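Local coordinates for endo-1,4-beta-xylanase D (PDB 1W0N), which probably hydrolyses internal beta-1,4 links of xylan and is represented by its calcium-dependent, xylan-binding carbohydrate-binding module of family CBM36, at residues T56-N67 with W120-L131; L75-F85 with L97-E108. All coordinates share one frame; numbering follows the deposited sequence.

Contact 1. Residues T56-N67 with W120-L131. With CA (calcium ion), chain B; MG (magnesium ion), chain C; SO4 (sulfate ion), chain D.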
loop_
_atom_site.group_PDB
_atom_site.type_symbol
_atom_site.label_atom_id
_atom_site.label_comp_id
_atom_site.label_asym_id
_atom_site.label_seq_id
_atom_site.Cartn_x
_atom_site.Cartn_y
_atom_site.Cartn_z
ATOM N N THR A 56 -16.164 6.465 -5.030
ATOM C CA THR A 56 -15.874 6.124 -3.633
ATOM C C THR A 56 -15.709 4.620 -3.462
ATOM O O THR A 56 -16.519 3.829 -3.945
ATOM C CB THR A 56 -16.960 6.652 -2.695
ATOM O OG1 THR A 56 -16.899 8.091 -2.687
ATOM C CG2 THR A 56 -16.743 6.252 -1.250
ATOM N N HIS A 57 -14.654 4.247 -2.722
ATOM C CA HIS A 57 -14.354 2.859 -2.423
ATOM C C HIS A 57 -13.905 2.686 -0.980
ATOM O O HIS A 57 -13.398 3.599 -0.348
ATOM C CB HIS A 57 -13.200 2.333 -3.302
ATOM C CG HIS A 57 -13.592 2.205 -4.735
ATOM N ND1 HIS A 57 -13.647 3.288 -5.571
ATOM C CD2 HIS A 57 -14.038 1.129 -5.420
ATOM C CE1 HIS A 57 -14.112 2.874 -6.737
ATOM N NE2 HIS A 57 -14.353 1.584 -6.685
ATOM N N ASN A 58 -14.067 1.438 -0.513
ATOM C CA ASN A 58 -13.339 0.934 0.631
ATOM C C ASN A 58 -12.075 0.275 0.116
ATOM O O ASN A 58 -12.082 -0.394 -0.925
ATOM C CB ASN A 58 -14.185 -0.093 1.383
ATOM C CG ASN A 58 -15.515 0.447 1.830
ATOM O OD1 ASN A 58 -16.590 -0.195 1.600
ATOM N ND2 ASN A 58 -15.502 1.561 2.446
ATOM N N ILE A 59 -10.960 0.496 0.829
ATOM C CA ILE A 59 -9.677 0.006 0.377
ATOM C C ILE A 59 -8.994 -0.726 1.527
ATOM O O ILE A 59 -8.806 -0.148 2.598
ATOM C CB ILE A 59 -8.768 1.127 -0.112
ATOM C CG1 ILE A 59 -9.475 2.057 -1.099
ATOM C CG2 ILE A 59 -7.537 0.539 -0.779
ATOM C CD1 ILE A 59 -9.649 3.406 -0.621
ATOM N N SER A 60 -8.608 -1.985 1.282
ATOM C CA SER A 60 -7.887 -2.753 2.279
ATOM C C SER A 60 -6.532 -3.168 1.723
ATOM O O SER A 60 -6.384 -3.427 0.532
ATOM C CB SER A 60 -8.673 -3.975 2.722
ATOM O OG SER A 60 -9.796 -3.644 3.522
ATOM N N VAL A 61 -5.546 -3.218 2.619
ATOM C CA VAL A 61 -4.216 -3.705 2.286
ATOM C C VAL A 61 -3.825 -4.698 3.370
ATOM O O VAL A 61 -3.952 -4.409 4.563
ATOM C CB VAL A 61 -3.182 -2.563 2.187
ATOM C CG1 VAL A 61 -1.747 -3.101 2.076
ATOM C CG2 VAL A 61 -3.494 -1.694 0.974
ATOM N N ARG A 62 -3.342 -5.883 2.945
ATOM C CA ARG A 62 -2.724 -6.811 3.873
ATOM C C ARG A 62 -1.229 -6.500 3.917
ATOM O O ARG A 62 -0.584 -6.406 2.871
ATOM C CB ARG A 62 -2.965 -8.263 3.460
ATOM C CG ARG A 62 -2.374 -9.252 4.445
ATOM C CD ARG A 62 -2.854 -10.665 4.203
ATOM N NE ARG A 62 -2.440 -11.584 5.255
ATOM C CZ ARG A 62 -1.559 -12.581 5.142
ATOM N NH1 ARG A 62 -0.855 -12.775 4.033
ATOM N NH2 ARG A 62 -1.372 -13.407 6.184
ATOM N N GLY A 63 -0.713 -6.302 5.127
ATOM C CA GLY A 63 0.665 -5.902 5.296
ATOM C C GLY A 63 1.191 -6.293 6.664
ATOM O O GLY A 63 0.475 -6.850 7.492
ATOM N N ALA A 64 2.470 -5.973 6.882
ATOM C CA ALA A 64 3.123 -6.250 8.155
ATOM C C ALA A 64 4.272 -5.284 8.330
ATOM O O ALA A 64 4.730 -4.655 7.373
ATOM C CB ALA A 64 3.632 -7.698 8.207
ATOM N N SER A 65 4.755 -5.175 9.571
ATOM C CA SER A 65 5.956 -4.427 9.873
ATOM C C SER A 65 7.173 -5.353 9.905
ATOM O O SER A 65 7.061 -6.539 10.237
ATOM C CB SER A 65 5.783 -3.783 11.250
ATOM O OG SER A 65 6.947 -3.044 11.589
ATOM N N SER A 66 8.336 -4.771 9.629
ATOM C CA SER A 66 9.596 -5.463 9.819
ATOM C C SER A 66 9.931 -5.718 11.283
ATOM O O SER A 66 10.804 -6.533 11.575
ATOM C CB SER A 66 10.727 -4.670 9.165
ATOM O OG SER A 66 10.838 -3.367 9.718
ATOM N N ASN A 67 9.248 -5.011 12.192
ATOM C CA ASN A 67 9.597 -5.063 13.602
ATOM C C ASN A 67 8.326 -5.147 14.441
ATOM O O ASN A 67 7.205 -5.100 13.936
ATOM C CB ASN A 67 10.437 -3.828 13.956
ATOM C CG ASN A 67 11.861 -3.929 13.450
ATOM O OD1 ASN A 67 12.810 -3.992 14.287
ATOM N ND2 ASN A 67 12.084 -3.889 12.184
ATOM N N TRP A 120 9.213 1.820 10.967
ATOM C CA TRP A 120 9.866 0.625 10.502
ATOM C C TRP A 120 9.507 0.410 9.030
ATOM O O TRP A 120 8.907 1.243 8.370
ATOM C CB TRP A 120 9.472 -0.535 11.410
ATOM C CG TRP A 120 10.008 -0.375 12.795
ATOM C CD1 TRP A 120 9.304 -0.116 13.915
ATOM C CD2 TRP A 120 11.386 -0.439 13.175
ATOM N NE1 TRP A 120 10.144 -0.028 14.984
ATOM C CE2 TRP A 120 11.435 -0.210 14.554
ATOM C CE3 TRP A 120 12.582 -0.668 12.480
ATOM C CZ2 TRP A 120 12.651 -0.213 15.277
ATOM C CZ3 TRP A 120 13.763 -0.657 13.186
ATOM C CH2 TRP A 120 13.787 -0.433 14.571
ATOM N N ASP A 121 9.937 -0.719 8.506
ATOM C CA ASP A 121 9.723 -1.026 7.106
ATOM C C ASP A 121 8.422 -1.777 6.943
ATOM O O ASP A 121 7.974 -2.479 7.852
ATOM C CB ASP A 121 10.919 -1.800 6.588
ATOM C CG ASP A 121 12.190 -0.995 6.746
ATOM O OD1 ASP A 121 12.084 0.246 6.571
ATOM O OD2 ASP A 121 13.270 -1.566 7.033
ATOM N N ALA A 122 7.789 -1.574 5.783
ATOM C CA ALA A 122 6.494 -2.180 5.518
ATOM C C ALA A 122 6.612 -3.292 4.496
ATOM O O ALA A 122 7.238 -3.132 3.443
ATOM C CB ALA A 122 5.501 -1.159 5.010
ATOM N N TYR A 123 5.962 -4.394 4.798
ATOM C CA TYR A 123 5.757 -5.475 3.861
ATOM C C TYR A 123 4.321 -5.370 3.374
ATOM O O TYR A 123 3.394 -5.281 4.199
ATOM C CB TYR A 123 5.994 -6.800 4.567
ATOM C CG TYR A 123 7.344 -6.931 5.243
ATOM C CD1 TYR A 123 8.518 -6.557 4.609
ATOM C CD2 TYR A 123 7.444 -7.493 6.507
ATOM C CE1 TYR A 123 9.758 -6.721 5.219
ATOM C CE2 TYR A 123 8.673 -7.688 7.117
ATOM C CZ TYR A 123 9.829 -7.301 6.467
ATOM O OH TYR A 123 11.055 -7.495 7.054
ATOM N N VAL A 124 4.148 -5.447 2.049
ATOM C CA VAL A 124 2.832 -5.237 1.440
ATOM C C VAL A 124 2.502 -6.484 0.649
ATOM O O VAL A 124 3.312 -6.918 -0.197
ATOM C CB VAL A 124 2.904 -3.999 0.501
ATOM C CG1 VAL A 124 1.563 -3.728 -0.091
ATOM C CG2 VAL A 124 3.341 -2.749 1.275
ATOM N N ASP A 125 1.335 -7.056 0.915
ATOM C CA ASP A 125 0.931 -8.304 0.254
ATOM C C ASP A 125 0.062 -8.018 -0.980
ATOM O O ASP A 125 0.371 -8.466 -2.091
ATOM C CB ASP A 125 0.202 -9.168 1.287
ATOM C CG ASP A 125 -0.194 -10.545 0.796
ATOM O OD1 ASP A 125 0.064 -10.856 -0.383
ATOM O OD2 ASP A 125 -0.782 -11.316 1.590
ATOM N N PHE A 126 -1.022 -7.278 -0.768
ATOM C CA PHE A 126 -1.973 -6.966 -1.831
ATOM C C PHE A 126 -2.817 -5.780 -1.379
ATOM O O PHE A 126 -2.852 -5.435 -0.188
ATOM C CB PHE A 126 -2.881 -8.166 -2.162
ATOM C CG PHE A 126 -3.740 -8.638 -1.016
ATOM C CD1 PHE A 126 -4.895 -7.941 -0.626
ATOM C CD2 PHE A 126 -3.406 -9.814 -0.349
ATOM C CE1 PHE A 126 -5.699 -8.398 0.420
ATOM C CE2 PHE A 126 -4.229 -10.300 0.678
ATOM C CZ PHE A 126 -5.363 -9.576 1.059
ATOM N N ILE A 127 -3.526 -5.211 -2.362
ATOM C CA ILE A 127 -4.546 -4.202 -2.134
ATOM C C ILE A 127 -5.865 -4.732 -2.685
ATOM O O ILE A 127 -5.893 -5.455 -3.680
ATOM C CB ILE A 127 -4.150 -2.850 -2.797
ATOM C CG1 ILE A 127 -5.088 -1.712 -2.383
ATOM C CG2 ILE A 127 -4.076 -2.972 -4.315
ATOM C CD1 ILE A 127 -4.485 -0.335 -2.596
ATOM N N GLU A 128 -6.965 -4.348 -2.026
ATOM C CA GLU A 128 -8.296 -4.747 -2.460
ATOM C C GLU A 128 -9.219 -3.539 -2.390
ATOM O O GLU A 128 -9.363 -2.908 -1.355
ATOM C CB GLU A 128 -8.849 -5.857 -1.554
ATOM C CG GLU A 128 -10.024 -6.557 -2.121
ATOM C CD GLU A 128 -10.848 -7.342 -1.072
ATOM O OE1 GLU A 128 -10.608 -7.344 0.136
ATOM O OE2 GLU A 128 -11.886 -7.939 -1.453
ATOM N N PHE A 129 -9.901 -3.255 -3.514
ATOM C CA PHE A 129 -10.923 -2.232 -3.595
ATOM C C PHE A 129 -12.282 -2.868 -3.618
ATOM O O PHE A 129 -12.511 -3.881 -4.284
ATOM C CB PHE A 129 -10.756 -1.434 -4.912
ATOM C CG PHE A 129 -9.521 -0.588 -4.950
ATOM C CD1 PHE A 129 -8.310 -1.082 -5.419
ATOM C CD2 PHE A 129 -9.569 0.727 -4.527
ATOM C CE1 PHE A 129 -7.170 -0.258 -5.411
ATOM C CE2 PHE A 129 -8.469 1.530 -4.550
ATOM C CZ PHE A 129 -7.255 1.022 -4.958
ATOM N N SER A 130 -13.232 -2.242 -2.904
ATOM C CA SER A 130 -14.597 -2.686 -2.923
ATOM C C SER A 130 -15.506 -1.473 -2.784
ATOM O O SER A 130 -15.078 -0.384 -2.404
ATOM C CB SER A 130 -14.856 -3.674 -1.811
ATOM O OG SER A 130 -14.594 -3.119 -0.560
ATOM N N LEU A 131 -16.775 -1.650 -3.098
ATOM C CA LEU A 131 -17.716 -0.574 -3.003
ATOM C C LEU A 131 -18.364 -0.501 -1.674
ATOM O O LEU A 131 -18.467 -1.522 -0.992
ATOM C CB LEU A 131 -18.746 -0.676 -4.135
ATOM C CG LEU A 131 -18.169 -0.507 -5.541
ATOM C CD1 LEU A 131 -19.207 -0.932 -6.619
ATOM C CD2 LEU A 131 -17.736 0.932 -5.797
ATOM O OXT LEU A 131 -18.835 0.593 -1.237
HETATM CA CA CA B . 0.935 -10.903 -2.493
HETATM MG MG MG C . 13.269 1.879 6.739
HETATM S S SO4 D . -15.132 1.270 -9.736
HETATM O O1 SO4 D . -16.192 0.380 -9.715
HETATM O O2 SO4 D . -15.524 2.530 -9.322
HETATM O O3 SO4 D . -14.002 0.686 -8.994
HETATM O O4 SO4 D . -14.906 1.150 -11.206
HETATM O O HOH W 1 -18.858 3.018 -2.245
HETATM O O HOH W 2 -19.008 3.019 -3.111
HETATM O O HOH W 3 11.125 -8.684 9.307
HETATM O O HOH W 4 14.842 0.552 6.433
HETATM O O HOH W 5 0.418 -13.245 -2.196
HETATM O O HOH W 6 14.563 3.471 6.856
HETATM O O HOH W 7 13.499 1.606 8.817
HETATM O O HOH W 8 11.617 2.999 7.245
#
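His57-Ser66 runs antiparallel to Asp121-Leu131, the two strand axes approaching to 4.7 Å at 158°. Paired backbone bonds join Asn58 with Ser130, Ser60 with Glu128 and Ala64 with Tyr123. One residue, Arg62, separates the pairs Val61-Ile127 and Gly63-Val124, whereas two, Asp125 and Phe126, separate them on the other strand: this is a beta bulge. It turns Asp125 toward its neighbour strand, where OD2 takes Arg62 NH1 in a salt bridge of 2.8 Å, lying in the guanidinium plane. In Asp125, CG lies anti to the backbone N (chi1 -176°) and so beside the carbonyl carbon, which brings OD1 and the residue's own O to one calcium, at 2.3 and 2.5 Å. Arg62 CB meanwhile sits over one face of the Phe126 ring, 3.9 Å from its centroid.

On the other face of the sheet, Ile59 CG2 meets Ile127 CD1 at 3.7 Å and also lies over one face of the Phe129 ring, toward its rim; that ring in turn directs an edge at the face of His57, with the two ring planes nearly perpendicular. At the far end, Ser66 OG accepts from Asp121 N, and the flat Asn67 amide stacks on Trp120, 11° from its plane. Asp121 OD1 binds magnesium at 2.0 Å.

The 120-131 segment supplies ligands to both metals. Calcium is completed by Glu16, Glu18, Asp35 and water, and the shared Asp125 carboxylate should be polarised by metal and arginine together. Magnesium, held by Asp121, the Tyr40 carbonyl and four waters, has an exchangeable shell consistent with a site where sugar hydroxyls could replace water.

Contact 2. Residues L75-F85 with L97-E108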
loop_
_atom_site.group_PDB
_atom_site.type_symbol
_atom_site.label_atom_id
_atom_site.label_comp_id
_atom_site.label_asym_id
_atom_site.label_seq_id
_atom_site.Cartn_x
_atom_site.Cartn_y
_atom_site.Cartn_z
ATOM N N LEU A 75 -1.448 5.654 1.127
ATOM C CA LEU A 75 -2.152 5.327 -0.099
ATOM C C LEU A 75 -2.370 6.609 -0.883
ATOM O O LEU A 75 -2.963 7.564 -0.376
ATOM C CB LEU A 75 -3.493 4.679 0.215
ATOM C CG LEU A 75 -4.398 4.393 -0.973
ATOM C CD1 LEU A 75 -3.750 3.433 -1.958
ATOM C CD2 LEU A 75 -5.743 3.859 -0.498
ATOM N N VAL A 76 -1.880 6.609 -2.122
ATOM C CA VAL A 76 -1.968 7.755 -3.010
ATOM C C VAL A 76 -2.831 7.318 -4.197
ATOM O O VAL A 76 -2.545 6.313 -4.845
ATOM C CB VAL A 76 -0.605 8.226 -3.450
ATOM C CG1 VAL A 76 -0.691 9.596 -4.095
ATOM C CG2 VAL A 76 0.386 8.237 -2.268
ATOM N N ILE A 77 -3.913 8.047 -4.459
ATOM C CA ILE A 77 -4.787 7.763 -5.611
ATOM C C ILE A 77 -4.825 9.018 -6.450
ATOM O O ILE A 77 -5.249 10.082 -5.985
ATOM C CB ILE A 77 -6.222 7.374 -5.169
ATOM C CG1 ILE A 77 -6.198 6.139 -4.264
ATOM C CG2 ILE A 77 -7.100 7.137 -6.406
ATOM C CD1 ILE A 77 -7.559 5.736 -3.735
ATOM N N GLY A 78 -4.392 8.920 -7.699
ATOM C CA GLY A 78 -4.374 10.066 -8.561
ATOM C C GLY A 78 -3.579 11.216 -8.011
ATOM O O GLY A 78 -3.981 12.368 -8.203
ATOM N N GLY A 79 -2.485 10.911 -7.313
ATOM C CA GLY A 79 -1.633 11.906 -6.723
ATOM C C GLY A 79 -2.077 12.459 -5.375
ATOM O O GLY A 79 -1.326 13.217 -4.778
ATOM N N VAL A 80 -3.252 12.050 -4.909
ATOM C CA VAL A 80 -3.766 12.512 -3.635
ATOM C C VAL A 80 -3.465 11.471 -2.575
ATOM O O VAL A 80 -3.870 10.323 -2.719
ATOM C CB VAL A 80 -5.304 12.737 -3.692
ATOM C CG1 VAL A 80 -5.820 13.239 -2.362
ATOM C CG2 VAL A 80 -5.712 13.656 -4.821
ATOM N N THR A 81 -2.804 11.877 -1.482
ATOM C CA THR A 81 -2.632 10.967 -0.347
ATOM C C THR A 81 -3.953 10.932 0.399
ATOM O O THR A 81 -4.353 11.922 1.009
ATOM C CB THR A 81 -1.492 11.406 0.561
ATOM O OG1 THR A 81 -0.241 11.367 -0.156
ATOM C CG2 THR A 81 -1.353 10.460 1.748
ATOM N N VAL A 82 -4.638 9.792 0.326
ATOM C CA VAL A 82 -6.004 9.671 0.838
ATOM C C VAL A 82 -6.064 9.137 2.259
ATOM O O VAL A 82 -7.120 9.211 2.898
ATOM C CB VAL A 82 -6.902 8.814 -0.065
ATOM C CG1 VAL A 82 -6.999 9.416 -1.463
ATOM C CG2 VAL A 82 -6.429 7.359 -0.119
ATOM N N GLY A 83 -4.955 8.612 2.760
ATOM C CA GLY A 83 -4.902 8.066 4.101
ATOM C C GLY A 83 -3.656 7.199 4.226
ATOM O O GLY A 83 -2.900 7.045 3.274
ATOM N N SER A 84 -3.462 6.660 5.435
ATOM C CA SER A 84 -2.328 5.811 5.714
ATOM C C SER A 84 -2.745 4.564 6.471
ATOM O O SER A 84 -3.473 4.648 7.440
ATOM C CB SER A 84 -1.204 6.550 6.502
ATOM O OG SER A 84 -0.405 5.868 7.407
ATOM N N PHE A 85 -2.192 3.435 6.086
ATOM C CA PHE A 85 -2.379 2.178 6.772
ATOM C C PHE A 85 -1.287 2.002 7.829
ATOM O O PHE A 85 -0.117 2.268 7.582
ATOM C CB PHE A 85 -2.252 1.013 5.785
ATOM C CG PHE A 85 -3.274 1.044 4.677
ATOM C CD1 PHE A 85 -4.579 0.629 4.892
ATOM C CD2 PHE A 85 -2.894 1.418 3.398
ATOM C CE1 PHE A 85 -5.524 0.624 3.878
ATOM C CE2 PHE A 85 -3.833 1.411 2.375
ATOM C CZ PHE A 85 -5.145 1.026 2.611
ATOM N N LEU A 97 -9.101 1.514 4.860
ATOM C CA LEU A 97 -9.559 2.889 4.735
ATOM C C LEU A 97 -10.932 2.824 4.081
ATOM O O LEU A 97 -11.060 2.379 2.942
ATOM C CB LEU A 97 -8.621 3.696 3.834
ATOM C CG LEU A 97 -7.236 3.988 4.416
ATOM C CD1 LEU A 97 -6.290 4.519 3.346
ATOM C CD2 LEU A 97 -7.377 5.000 5.558
ATOM N N SER A 98 -11.971 3.259 4.808
ATOM C CA SER A 98 -13.322 3.134 4.330
ATOM C C SER A 98 -13.837 4.437 3.743
ATOM O O SER A 98 -13.502 5.537 4.187
ATOM C CB SER A 98 -14.242 2.644 5.443
ATOM O OG SER A 98 -13.898 1.292 5.793
ATOM N N ASN A 99 -14.709 4.297 2.727
ATOM C CA ASN A 99 -15.448 5.413 2.159
ATOM C C ASN A 99 -14.564 6.543 1.669
ATOM O O ASN A 99 -14.795 7.721 1.964
ATOM C CB ASN A 99 -16.515 5.934 3.142
ATOM C CG ASN A 99 -17.386 4.808 3.630
ATOM O OD1 ASN A 99 -17.994 4.098 2.825
ATOM N ND2 ASN A 99 -17.418 4.602 4.939
ATOM N N ILE A 100 -13.543 6.175 0.899
ATOM C CA ILE A 100 -12.599 7.116 0.347
ATOM C C ILE A 100 -13.087 7.598 -1.019
ATOM O O ILE A 100 -13.276 6.789 -1.925
ATOM C CB ILE A 100 -11.224 6.462 0.208
ATOM C CG1 ILE A 100 -10.671 5.987 1.566
ATOM C CG2 ILE A 100 -10.258 7.371 -0.556
ATOM C CD1 ILE A 100 -10.286 7.131 2.423
ATOM N N THR A 101 -13.273 8.917 -1.143
ATOM C CA THR A 101 -13.645 9.518 -2.416
ATOM C C THR A 101 -12.393 9.911 -3.188
ATOM O O THR A 101 -11.391 10.363 -2.615
ATOM C CB THR A 101 -14.575 10.719 -2.190
ATOM O OG1 THR A 101 -15.765 10.278 -1.543
ATOM C CG2 THR A 101 -14.990 11.361 -3.519
ATOM N N HIS A 102 -12.463 9.739 -4.513
ATOM C CA HIS A 102 -11.364 9.982 -5.409
ATOM C C HIS A 102 -11.917 10.218 -6.833
ATOM O O HIS A 102 -13.108 10.037 -7.075
ATOM C CB HIS A 102 -10.410 8.767 -5.406
ATOM C CG HIS A 102 -11.113 7.500 -5.708
ATOM N ND1 HIS A 102 -11.482 7.159 -6.999
ATOM C CD2 HIS A 102 -11.664 6.548 -4.905
ATOM C CE1 HIS A 102 -12.206 6.052 -6.958
ATOM N NE2 HIS A 102 -12.331 5.649 -5.703
ATOM N N ALA A 103 -11.065 10.605 -7.771
ATOM C CA ALA A 103 -11.475 10.799 -9.147
ATOM C C ALA A 103 -11.756 9.479 -9.813
ATOM O O ALA A 103 -11.229 8.417 -9.430
ATOM C CB ALA A 103 -10.379 11.568 -9.888
ATOM N N THR A 104 -12.593 9.517 -10.853
ATOM C CA THR A 104 -12.901 8.344 -11.625
ATOM C C THR A 104 -12.009 8.282 -12.866
ATOM O O THR A 104 -11.130 9.151 -13.076
ATOM C CB THR A 104 -14.396 8.298 -11.986
ATOM O OG1 THR A 104 -14.695 9.415 -12.823
ATOM C CG2 THR A 104 -15.279 8.345 -10.777
ATOM N N GLY A 105 -12.224 7.273 -13.690
ATOM C CA GLY A 105 -11.367 7.048 -14.828
ATOM C C GLY A 105 -10.052 6.394 -14.416
ATOM O O GLY A 105 -9.996 5.715 -13.377
ATOM N N ASP A 106 -9.025 6.569 -15.227
ATOM C CA ASP A 106 -7.732 5.970 -14.970
ATOM C C ASP A 106 -6.993 6.761 -13.907
ATOM O O ASP A 106 -6.763 7.962 -14.077
ATOM C CB ASP A 106 -6.896 5.918 -16.244
ATOM C CG ASP A 106 -7.527 5.089 -17.289
ATOM O OD1 ASP A 106 -7.817 3.891 -16.990
ATOM O OD2 ASP A 106 -7.802 5.572 -18.433
ATOM N N GLN A 107 -6.608 6.075 -12.826
ATOM C CA GLN A 107 -5.917 6.737 -11.726
ATOM C C GLN A 107 -4.738 5.885 -11.278
ATOM O O GLN A 107 -4.847 4.678 -11.098
ATOM C CB GLN A 107 -6.861 6.935 -10.546
ATOM C CG GLN A 107 -8.060 7.834 -10.875
ATOM C CD GLN A 107 -7.668 9.251 -11.296
ATOM O OE1 GLN A 107 -6.643 9.761 -10.876
ATOM N NE2 GLN A 107 -8.474 9.863 -12.114
ATOM N N GLU A 108 -3.607 6.556 -11.049
ATOM C CA GLU A 108 -2.477 5.880 -10.451
ATOM C C GLU A 108 -2.788 5.548 -9.007
ATOM O O GLU A 108 -3.261 6.396 -8.247
ATOM C CB GLU A 108 -1.240 6.761 -10.478
ATOM C CG GLU A 108 -0.022 6.083 -9.838
ATOM C CD GLU A 108 1.082 7.046 -9.590
ATOM O OE1 GLU A 108 0.992 7.982 -8.690
ATOM O OE2 GLU A 108 2.122 6.949 -10.227
HETATM O O HOH W 9 -8.284 11.035 -7.208
HETATM O O HOH W 10 -1.253 8.269 -7.106
#
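Leu97 CD1 lies over one face of the Phe85 ring, 3.7 Å from CZ and displaced from the ring centre toward the rim, the geometry of a CH-pi contact. Leu97 CD1 also meets Leu75 CD2 at 3.9 Å as the two leucines slide past each other in opposite directions. Leu97 CD2 occupies the place a side chain at Gly83 would take, while CD1 passes Gly83 C at 3.9 Å. Next along, the CG2 branch of Ile100 nestles against Val82, 3.7 Å from CB and nearly as close to both methyls. Farther out Ile77 CG2 reaches His102 CB at 3.8 Å, approaching the imidazole obliquely.

At the polar edge the type I' turn Ile77-Val80 is tied down by its backbone. Gly78 N donates to Glu108 O over 2.8 Å. A water accepts from Gly79 N and donates to both the carbonyl O and OE1 of Glu108, so the turn is held twice to one residue. His102 ND1 gives its proton to Ala103 O at 2.7 Å, while NE2 is paired with His57; between them these two bonds fix the ring's rotation.

The hairpin 70-77/80-88 thus rests on strand 93-101, a member of the opposing sheet, and Glu108 continues the hairpin's own sheet through strand 107-113. Phe52 of strand 45-52 flanks Ile77, His102 and Gln107, and Ile109 packs on Leu75 and Ile77, so the contact lies between the two sheets of the beta sandwich, with side chains of strands 45-52 and 107-113 against it.

How the contacts relate
From the N terminus, the first of the four segments is 56-67, but its partner 120-131 arrives only at the chain's end, so contact 1 closes a loop of 52 residues. Contact 2 is nested wholly inside that loop: 75-85 and 97-108 enclose a gap of just 11 residues. Contact 1 pairs two neighbouring strands within one sheet; contact 2 bridges the two sheets and also joins strands 70-77 and 107-113 in the other. Strand 93-101, the second sheet neighbour of 56-65, links them directly. Thr56 OG1 and Thr101 OG1 lie 2.7 Å apart in a probable hydrogen bond, well away from either metal.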